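Local coordinates for protein methyltransferase (Pyrococcus horikoshii, PDB 1IXK) that probably transfers a methyl group from S-adenosyl-L-methionine to carbon 5 of cytidine in RNA, at residues A[188-193]-A[239-244]; A[228-233]-A[262-267]; A[270-275]-A[309-314]. All coordinates share one frame; numbering follows the deposited sequence.

The three contacts lie in the Rossmann-like methyltransferase domain and share its sheet and flanking helices. Contact 1 pairs two parallel strands of its sheet, and contact 3 continues the same sheet through the antiparallel strand 307-314. Leu242 O accepts a probable hydrogen bond from Ile312 N at 2.8 Å. Contact 2 lies on one face of this sheet, where Leu229 CD1 is 3.7 Å from Leu242 CD2. Lys314 NZ ties contact 3 to contact 2 through Leu233 O, 2.8 Å away. Centres of contacts 1 and 2, and of 1 and 3, are about 11 Å apart. Contact 1 is next to the predicted S-adenosyl-L-methionine site: the Leu192 side chain is about 4 Å from the side chains of Lys132 and Asp194.

Contact 1. Residues A[188-193]-A[239-244]; sequences FDKILL and GGILVY
Four backbone hydrogen bonds join Asp189, Ile191 and Leu193 to Ile241 and Val243. They pair two neighbouring parallel strands of the Rossmann-like sheet of a class I methyltransferase. Ile241 N donates to Asp189 O at 3.2 Å. Ile191 N donates to Ile241 O at 2.9 Å, and Val243 N returns a bond to Ile191 O. The last, from Leu193 N to Val243 O, is the shortest at 2.8 Å. Its N-H points to the acceptor at 166°. CA-H...O contacts lie beside these bonds, as from Leu242 CA to Ile191 O. On the face carrying Lys190, Ile241, Leu192 and Val243, the Lys190 chain runs beside Ile241. Its CD is 3.6 Å from Ile241 CB, and NZ goes on to a salt bridge with Glu120. Leu192 CD1 touches Val243 CB on this face, which helix 105-114 covers. Helix 215-235 covers the other face. There Ile191 CG2 meets Leu242 CD1 at 3.6 Å, the two side chains set at an angle. Leu193 CG, anti to the backbone N (chi1 175°), is 4.1 Å from Tyr244 CD2. Leu193 runs alongside Tyr244 in the same direction, its CD2 3.7 Å from Tyr244 CD2.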
loop_
_atom_site.group_PDB
_atom_site.type_symbol
_atom_site.label_atom_id
_atom_site.label_comp_id
_atom_site.label_asym_id
_atom_site.label_seq_id
_atom_site.Cartn_x
_atom_site.Cartn_y
_atom_site.Cartn_z
ATOM N N PHE A 188 11.725 -8.124 15.026
ATOM C CA PHE A 188 11.777 -7.031 14.059
ATOM C C PHE A 188 11.573 -5.626 14.597
ATOM O O PHE A 188 10.811 -5.416 15.534
ATOM C CB PHE A 188 10.742 -7.285 12.956
ATOM C CG PHE A 188 11.057 -8.475 12.100
ATOM C CD1 PHE A 188 11.839 -8.337 10.955
ATOM C CD2 PHE A 188 10.600 -9.739 12.451
ATOM C CE1 PHE A 188 12.168 -9.446 10.177
ATOM C CE2 PHE A 188 10.923 -10.857 11.679
ATOM C CZ PHE A 188 11.708 -10.706 10.537
ATOM N N ASP A 189 12.258 -4.667 13.976
ATOM C CA ASP A 189 12.123 -3.259 14.338
ATOM C C ASP A 189 10.911 -2.692 13.606
ATOM O O ASP A 189 10.157 -1.892 14.159
ATOM C CB ASP A 189 13.346 -2.442 13.887
ATOM C CG ASP A 189 14.607 -2.793 14.645
ATOM O OD1 ASP A 189 14.580 -2.750 15.892
ATOM O OD2 ASP A 189 15.628 -3.094 13.990
ATOM N N LYS A 190 10.747 -3.101 12.348
ATOM C CA LYS A 190 9.662 -2.605 11.498
ATOM C C LYS A 190 9.046 -3.714 10.652
ATOM O O LYS A 190 9.750 -4.615 10.188
ATOM C CB LYS A 190 10.194 -1.538 10.536
ATOM C CG LYS A 190 10.856 -0.331 11.171
ATOM C CD LYS A 190 9.847 0.591 11.793
ATOM C CE LYS A 190 10.330 2.035 11.757
ATOM N NZ LYS A 190 11.675 2.213 12.349
ATOM N N ILE A 191 7.735 -3.634 10.444
ATOM C CA ILE A 191 7.033 -4.614 9.623
ATOM C C ILE A 191 6.081 -3.933 8.650
ATOM O O ILE A 191 5.317 -3.050 9.031
ATOM C CB ILE A 191 6.224 -5.602 10.491
ATOM C CG1 ILE A 191 7.187 -6.421 11.352
ATOM C CG2 ILE A 191 5.368 -6.517 9.597
ATOM C CD1 ILE A 191 6.528 -7.461 12.199
ATOM N N LEU A 192 6.145 -4.337 7.387
ATOM C CA LEU A 192 5.262 -3.788 6.369
ATOM C C LEU A 192 4.248 -4.876 6.025
ATOM O O LEU A 192 4.621 -5.936 5.530
ATOM C CB LEU A 192 6.046 -3.405 5.107
ATOM C CG LEU A 192 5.248 -2.625 4.049
ATOM C CD1 LEU A 192 4.901 -1.239 4.602
ATOM C CD2 LEU A 192 6.067 -2.484 2.765
ATOM N N LEU A 193 2.977 -4.619 6.318
ATOM C CA LEU A 193 1.913 -5.570 6.015
ATOM C C LEU A 193 1.031 -4.922 4.969
ATOM O O LEU A 193 0.010 -4.296 5.284
ATOM C CB LEU A 193 1.098 -5.901 7.268
ATOM C CG LEU A 193 -0.124 -6.807 7.086
ATOM C CD1 LEU A 193 0.231 -8.042 6.245
ATOM C CD2 LEU A 193 -0.629 -7.214 8.457
ATOM N N GLY A 239 7.817 -1.464 21.123
ATOM C CA GLY A 239 8.201 -0.159 20.622
ATOM C C GLY A 239 8.371 -0.200 19.114
ATOM O O GLY A 239 8.627 0.826 18.486
ATOM N N GLY A 240 8.226 -1.391 18.535
ATOM C CA GLY A 240 8.363 -1.556 17.096
ATOM C C GLY A 240 7.168 -1.005 16.337
ATOM O O GLY A 240 6.100 -0.796 16.916
ATOM N N ILE A 241 7.338 -0.786 15.034
ATOM C CA ILE A 241 6.275 -0.233 14.202
ATOM C C ILE A 241 5.836 -1.172 13.085
ATOM O O ILE A 241 6.666 -1.815 12.433
ATOM C CB ILE A 241 6.732 1.088 13.527
ATOM C CG1 ILE A 241 7.284 2.056 14.578
ATOM C CG2 ILE A 241 5.566 1.713 12.744
ATOM C CD1 ILE A 241 6.267 2.536 15.580
ATOM N N LEU A 242 4.528 -1.248 12.866
ATOM C CA LEU A 242 3.983 -2.060 11.786
ATOM C C LEU A 242 3.037 -1.171 10.999
ATOM O O LEU A 242 2.211 -0.462 11.581
ATOM C CB LEU A 242 3.223 -3.282 12.324
ATOM C CG LEU A 242 2.654 -4.232 11.252
ATOM C CD1 LEU A 242 2.589 -5.651 11.799
ATOM C CD2 LEU A 242 1.280 -3.761 10.790
ATOM N N VAL A 243 3.179 -1.170 9.680
ATOM C CA VAL A 243 2.288 -0.380 8.851
ATOM C C VAL A 243 1.407 -1.367 8.112
ATOM O O VAL A 243 1.892 -2.298 7.469
ATOM C CB VAL A 243 3.056 0.523 7.858
ATOM C CG1 VAL A 243 2.103 1.045 6.787
ATOM C CG2 VAL A 243 3.666 1.694 8.612
ATOM N N TYR A 244 0.107 -1.160 8.254
ATOM C CA TYR A 244 -0.919 -1.998 7.662
ATOM C C TYR A 244 -1.611 -1.237 6.547
ATOM O O TYR A 244 -2.054 -0.108 6.745
ATOM C CB TYR A 244 -1.928 -2.369 8.752
ATOM C CG TYR A 244 -3.130 -3.164 8.293
ATOM C CD1 TYR A 244 -4.231 -2.539 7.707
ATOM C CD2 TYR A 244 -3.178 -4.541 8.483
ATOM C CE1 TYR A 244 -5.360 -3.271 7.328
ATOM C CE2 TYR A 244 -4.294 -5.285 8.105
ATOM C CZ TYR A 244 -5.380 -4.646 7.535
ATOM O OH TYR A 244 -6.488 -5.389 7.199
#

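Contact 2. Residues A[228-233]-A[262-267]; sequences LLEKGL and LDNFDV
Leu233 and Glu230 meet the Phe265 ring from different directions. The main apolar interaction is a CH-pi contact. Leu233 CD1 sits over one face of the ring, 4.0 Å from its centroid and 28° off the ring normal. It is displaced toward the CD1 side, and its nearest ring atom is Phe265 CD1 at 3.6 Å. Phe265 CG, anti to its carbonyl carbon (chi1 -51°), is 3.8 Å from Leu233 CD1. The other methyl of Leu233, CD2, meets Val267 CG1 at 4.0 Å, and these two side chains cross at about a right angle. The edge of the ring is used by Glu230. Its CG lies near the ring plane, 3.6 Å from Phe265 CZ, so the aliphatic part of the acid makes the closest approach. The carboxylate plane is turned 76° from the ring plane.

The contact joins helix 215-235 to the end of helix 255-264. Both helices belong to the Rossmann-like methyltransferase domain. Phe265 is the first residue to leave helical backbone angles, and Asp266 is the centre of an inverse gamma turn that leads to Val267. Trp260 adds an edge-to-face ring contact to Phe265. Further in, Leu233 packs on Leu242 and Val267 on Ile312, both strand residues.

Polar contact between the segments runs through water. One water donates to Glu230 OE2, at a distance too short to be taken as exact, and accepts from Asn264 ND2 at 2.9 Å. The amide ND2 also lies 3.2 Å above the plane of the Phe265 ring, toward its rim.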
loop_
_atom_site.group_PDB
_atom_site.type_symbol
_atom_site.label_atom_id
_atom_site.label_comp_id
_atom_site.label_asym_id
_atom_site.label_seq_id
_atom_site.Cartn_x
_atom_site.Cartn_y
_atom_site.Cartn_z
ATOM N N LEU A 228 -2.513 -12.402 9.444
ATOM C CA LEU A 228 -1.242 -11.781 9.095
ATOM C C LEU A 228 -0.842 -10.712 10.108
ATOM O O LEU A 228 0.307 -10.655 10.540
ATOM C CB LEU A 228 -1.325 -11.165 7.693
ATOM C CG LEU A 228 -1.415 -12.180 6.547
ATOM C CD1 LEU A 228 -1.834 -11.495 5.257
ATOM C CD2 LEU A 228 -0.076 -12.874 6.394
ATOM N N LEU A 229 -1.796 -9.871 10.491
ATOM C CA LEU A 229 -1.519 -8.807 11.446
ATOM C C LEU A 229 -1.090 -9.374 12.797
ATOM O O LEU A 229 -0.181 -8.845 13.438
ATOM C CB LEU A 229 -2.750 -7.917 11.600
ATOM C CG LEU A 229 -2.617 -6.714 12.538
ATOM C CD1 LEU A 229 -1.430 -5.845 12.124
ATOM C CD2 LEU A 229 -3.909 -5.920 12.505
ATOM N N GLU A 230 -1.734 -10.454 13.234
ATOM C CA GLU A 230 -1.366 -11.069 14.503
ATOM C C GLU A 230 0.045 -11.658 14.437
ATOM O O GLU A 230 0.832 -11.485 15.367
ATOM C CB GLU A 230 -2.376 -12.154 14.896
ATOM C CG GLU A 230 -1.967 -12.953 16.120
ATOM C CD GLU A 230 -3.141 -13.656 16.784
ATOM O OE1 GLU A 230 -4.066 -14.087 16.067
ATOM O OE2 GLU A 230 -3.127 -13.784 18.028
ATOM N N LYS A 231 0.377 -12.347 13.346
ATOM C CA LYS A 231 1.717 -12.920 13.216
ATOM C C LYS A 231 2.775 -11.812 13.170
ATOM O O LYS A 231 3.865 -11.957 13.725
ATOM C CB LYS A 231 1.829 -13.777 11.947
ATOM C CG LYS A 231 0.962 -15.036 11.940
ATOM C CD LYS A 231 1.224 -15.922 13.160
ATOM C CE LYS A 231 2.685 -16.336 13.251
ATOM N NZ LYS A 231 2.966 -17.172 14.456
ATOM N N GLY A 232 2.449 -10.712 12.498
ATOM C CA GLY A 232 3.382 -9.601 12.398
ATOM C C GLY A 232 3.647 -8.950 13.748
ATOM O O GLY A 232 4.798 -8.711 14.126
ATOM N N LEU A 233 2.581 -8.665 14.485
ATOM C CA LEU A 233 2.731 -8.046 15.794
ATOM C C LEU A 233 3.495 -8.971 16.743
ATOM O O LEU A 233 4.252 -8.511 17.602
ATOM C CB LEU A 233 1.356 -7.696 16.370
ATOM C CG LEU A 233 0.625 -6.570 15.629
ATOM C CD1 LEU A 233 -0.773 -6.383 16.207
ATOM C CD2 LEU A 233 1.425 -5.282 15.737
ATOM N N LEU A 262 -6.526 -3.130 18.085
ATOM C CA LEU A 262 -6.457 -2.245 19.242
ATOM C C LEU A 262 -7.084 -2.922 20.462
ATOM O O LEU A 262 -6.611 -2.746 21.583
ATOM C CB LEU A 262 -7.189 -0.928 18.952
ATOM C CG LEU A 262 -6.581 0.025 17.915
ATOM C CD1 LEU A 262 -7.584 1.124 17.588
ATOM C CD2 LEU A 262 -5.289 0.618 18.450
ATOM N N ASP A 263 -8.141 -3.698 20.241
ATOM C CA ASP A 263 -8.827 -4.396 21.340
ATOM C C ASP A 263 -8.103 -5.664 21.757
ATOM O O ASP A 263 -8.138 -6.065 22.922
ATOM C CB ASP A 263 -10.246 -4.830 20.941
ATOM C CG ASP A 263 -11.153 -3.677 20.583
ATOM O OD1 ASP A 263 -10.851 -2.528 20.954
ATOM O OD2 ASP A 263 -12.193 -3.941 19.938
ATOM N N ASN A 264 -7.457 -6.304 20.794
ATOM C CA ASN A 264 -6.792 -7.572 21.045
ATOM C C ASN A 264 -5.314 -7.540 21.443
ATOM O O ASN A 264 -4.847 -8.441 22.142
ATOM C CB ASN A 264 -6.976 -8.458 19.813
ATOM C CG ASN A 264 -6.835 -9.920 20.129
ATOM O OD1 ASN A 264 -7.639 -10.479 20.876
ATOM N ND2 ASN A 264 -5.804 -10.553 19.571
ATOM N N PHE A 265 -4.574 -6.523 21.013
ATOM C CA PHE A 265 -3.153 -6.456 21.345
ATOM C C PHE A 265 -2.755 -5.180 22.076
ATOM O O PHE A 265 -3.535 -4.241 22.175
ATOM C CB PHE A 265 -2.305 -6.580 20.079
ATOM C CG PHE A 265 -2.666 -7.761 19.221
ATOM C CD1 PHE A 265 -3.529 -7.615 18.145
ATOM C CD2 PHE A 265 -2.136 -9.016 19.493
ATOM C CE1 PHE A 265 -3.865 -8.707 17.344
ATOM C CE2 PHE A 265 -2.463 -10.115 18.700
ATOM C CZ PHE A 265 -3.330 -9.956 17.621
ATOM N N ASP A 266 -1.521 -5.153 22.568
ATOM C CA ASP A 266 -1.000 -3.994 23.278
ATOM C C ASP A 266 -0.337 -3.068 22.259
ATOM O O ASP A 266 0.890 -3.003 22.157
ATOM C CB ASP A 266 0.002 -4.451 24.335
ATOM C CG ASP A 266 -0.620 -5.394 25.342
ATOM O OD1 ASP A 266 -1.528 -4.955 26.076
ATOM O OD2 ASP A 266 -0.216 -6.578 25.392
ATOM N N VAL A 267 -1.174 -2.367 21.499
ATOM C CA VAL A 267 -0.711 -1.452 20.463
ATOM C C VAL A 267 -1.470 -0.130 20.491
ATOM O O VAL A 267 -2.514 -0.010 21.131
ATOM C CB VAL A 267 -0.896 -2.062 19.054
ATOM C CG1 VAL A 267 -0.139 -3.383 18.951
ATOM C CG2 VAL A 267 -2.385 -2.267 18.767
HETATM O O HOH W 1 -4.995 -13.298 19.542
#

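Contact 3. Residues A[270-275]-A[309-314]; sequences LPLKYG and IAKIRK
Leu270 and Leu272 cross the extended chain of Lys311 obliquely. Leu270 CD1 approaches Lys311 CE at 4.1 Å. Leu272 CD2 meets Lys311 CD at 3.9 Å. Lys311 CG is anti to the backbone N (chi1 -175°), and the rest of its chain is extended. Its methylenes thus touch both leucines before NZ reaches Ala113 O on helix 105-114. Leu270 also lies against Arg313, with CD1 at 3.9 Å from Arg313 CB. The arginine chain, extended from CG to NE, carries NH1 to a salt bridge with Glu268. Leu272 CD1 also touches Ile309 CG2, at 3.9 Å, and lies near the backbone of Ala310. The contact sets the end of strand 267-270 and the following loop against strand 307-314, which runs antiparallel to that strand in the Rossmann-like sheet. Leu270 N donates to Lys311 O at 2.8 Å. A water completes the link: it donates to Leu270 O at 2.6 Å and accepts from Lys311 N at 2.8 Å. Water thus stands in for a direct return bond where the loop departs from the strand. Both backbone polar groups of Lys311 are satisfied. Its methylenes give the leucines an apolar surface, while its amine is bonded to Ala113 O.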
loop_
_atom_site.group_PDB
_atom_site.type_symbol
_atom_site.label_atom_id
_atom_site.label_comp_id
_atom_site.label_asym_id
_atom_site.label_seq_id
_atom_site.Cartn_x
_atom_site.Cartn_y
_atom_site.Cartn_z
ATOM N N LEU A 270 -0.389 5.594 15.432
ATOM C CA LEU A 270 0.389 6.823 15.337
ATOM C C LEU A 270 -0.193 7.653 14.194
ATOM O O LEU A 270 -0.721 7.106 13.222
ATOM C CB LEU A 270 1.867 6.513 15.070
ATOM C CG LEU A 270 2.571 5.648 16.124
ATOM C CD1 LEU A 270 4.014 5.413 15.708
ATOM C CD2 LEU A 270 2.513 6.329 17.487
ATOM N N PRO A 271 -0.108 8.989 14.299
ATOM C CA PRO A 271 -0.631 9.903 13.279
ATOM C C PRO A 271 0.022 9.771 11.908
ATOM O O PRO A 271 1.234 9.595 11.806
ATOM C CB PRO A 271 -0.374 11.285 13.885
ATOM C CG PRO A 271 -0.375 11.031 15.353
ATOM C CD PRO A 271 0.389 9.740 15.465
ATOM N N LEU A 272 -0.800 9.848 10.867
ATOM C CA LEU A 272 -0.340 9.802 9.481
ATOM C C LEU A 272 -0.867 11.083 8.847
ATOM O O LEU A 272 -1.993 11.497 9.118
ATOM C CB LEU A 272 -0.891 8.574 8.756
ATOM C CG LEU A 272 -0.215 7.261 9.157
ATOM C CD1 LEU A 272 -0.942 6.091 8.507
ATOM C CD2 LEU A 272 1.247 7.283 8.738
ATOM N N LYS A 273 -0.060 11.696 7.991
ATOM C CA LYS A 273 -0.419 12.971 7.383
ATOM C C LYS A 273 -1.357 13.030 6.180
ATOM O O LYS A 273 -2.290 13.832 6.165
ATOM C CB LYS A 273 0.863 13.735 7.034
ATOM C CG LYS A 273 0.633 15.184 6.622
ATOM C CD LYS A 273 1.941 15.874 6.259
ATOM C CE LYS A 273 1.754 17.383 6.142
ATOM N NZ LYS A 273 0.614 17.740 5.249
ATOM N N TYR A 274 -1.133 12.188 5.182
ATOM C CA TYR A 274 -1.943 12.265 3.971
ATOM C C TYR A 274 -3.192 11.411 3.871
ATOM O O TYR A 274 -3.295 10.350 4.491
ATOM C CB TYR A 274 -1.048 12.012 2.759
ATOM C CG TYR A 274 0.173 12.897 2.765
ATOM C CD1 TYR A 274 1.355 12.487 3.381
ATOM C CD2 TYR A 274 0.129 14.173 2.204
ATOM C CE1 TYR A 274 2.468 13.330 3.443
ATOM C CE2 TYR A 274 1.227 15.022 2.262
ATOM C CZ TYR A 274 2.391 14.596 2.881
ATOM O OH TYR A 274 3.468 15.448 2.947
ATOM N N GLY A 275 -4.135 11.897 3.066
ATOM C CA GLY A 275 -5.389 11.204 2.859
ATOM C C GLY A 275 -6.474 11.769 3.751
ATOM O O GLY A 275 -6.295 12.807 4.393
ATOM N N ILE A 309 -4.610 2.926 5.121
ATOM C CA ILE A 309 -3.323 2.720 5.756
ATOM C C ILE A 309 -3.363 3.120 7.222
ATOM O O ILE A 309 -3.971 4.127 7.577
ATOM C CB ILE A 309 -2.205 3.534 5.052
ATOM C CG1 ILE A 309 -0.862 3.267 5.742
ATOM C CG2 ILE A 309 -2.543 5.022 5.082
ATOM C CD1 ILE A 309 0.343 3.876 5.020
ATOM N N ALA A 310 -2.706 2.325 8.062
ATOM C CA ALA A 310 -2.641 2.598 9.493
ATOM C C ALA A 310 -1.231 2.333 9.996
ATOM O O ALA A 310 -0.582 1.374 9.572
ATOM C CB ALA A 310 -3.632 1.724 10.247
ATOM N N LYS A 311 -0.757 3.184 10.902
ATOM C CA LYS A 311 0.580 3.028 11.460
ATOM C C LYS A 311 0.433 2.602 12.916
ATOM O O LYS A 311 -0.075 3.352 13.754
ATOM C CB LYS A 311 1.350 4.344 11.354
ATOM C CG LYS A 311 2.794 4.248 11.796
ATOM C CD LYS A 311 3.566 5.470 11.319
ATOM C CE LYS A 311 5.008 5.419 11.767
ATOM N NZ LYS A 311 5.836 6.408 11.012
ATOM N N ILE A 312 0.900 1.398 13.207
ATOM C CA ILE A 312 0.778 0.818 14.539
ATOM C C ILE A 312 2.086 0.716 15.322
ATOM O O ILE A 312 3.096 0.260 14.793
ATOM C CB ILE A 312 0.174 -0.605 14.419
ATOM C CG1 ILE A 312 -1.161 -0.534 13.674
ATOM C CG2 ILE A 312 0.015 -1.232 15.788
ATOM C CD1 ILE A 312 -1.759 -1.900 13.335
ATOM N N ARG A 313 2.061 1.147 16.582
ATOM C CA ARG A 313 3.236 1.042 17.446
ATOM C C ARG A 313 2.926 0.010 18.536
ATOM O O ARG A 313 1.868 0.064 19.161
ATOM C CB ARG A 313 3.573 2.391 18.097
ATOM C CG ARG A 313 4.794 2.308 19.010
ATOM C CD ARG A 313 5.197 3.654 19.614
ATOM N NE ARG A 313 6.290 3.463 20.564
ATOM C CZ ARG A 313 6.131 3.241 21.868
ATOM N NH1 ARG A 313 4.921 3.197 22.402
ATOM N NH2 ARG A 313 7.190 3.020 22.632
ATOM N N LYS A 314 3.840 -0.931 18.755
ATOM C CA LYS A 314 3.644 -1.962 19.770
ATOM C C LYS A 314 4.102 -1.412 21.112
ATOM O O LYS A 314 5.197 -0.876 21.229
ATOM C CB LYS A 314 4.438 -3.221 19.413
ATOM C CG LYS A 314 4.245 -4.404 20.356
ATOM C CD LYS A 314 4.913 -5.659 19.776
ATOM C CE LYS A 314 4.787 -6.864 20.700
ATOM N NZ LYS A 314 5.419 -8.087 20.096
HETATM O O HOH W 2 -2.212 5.468 11.788
#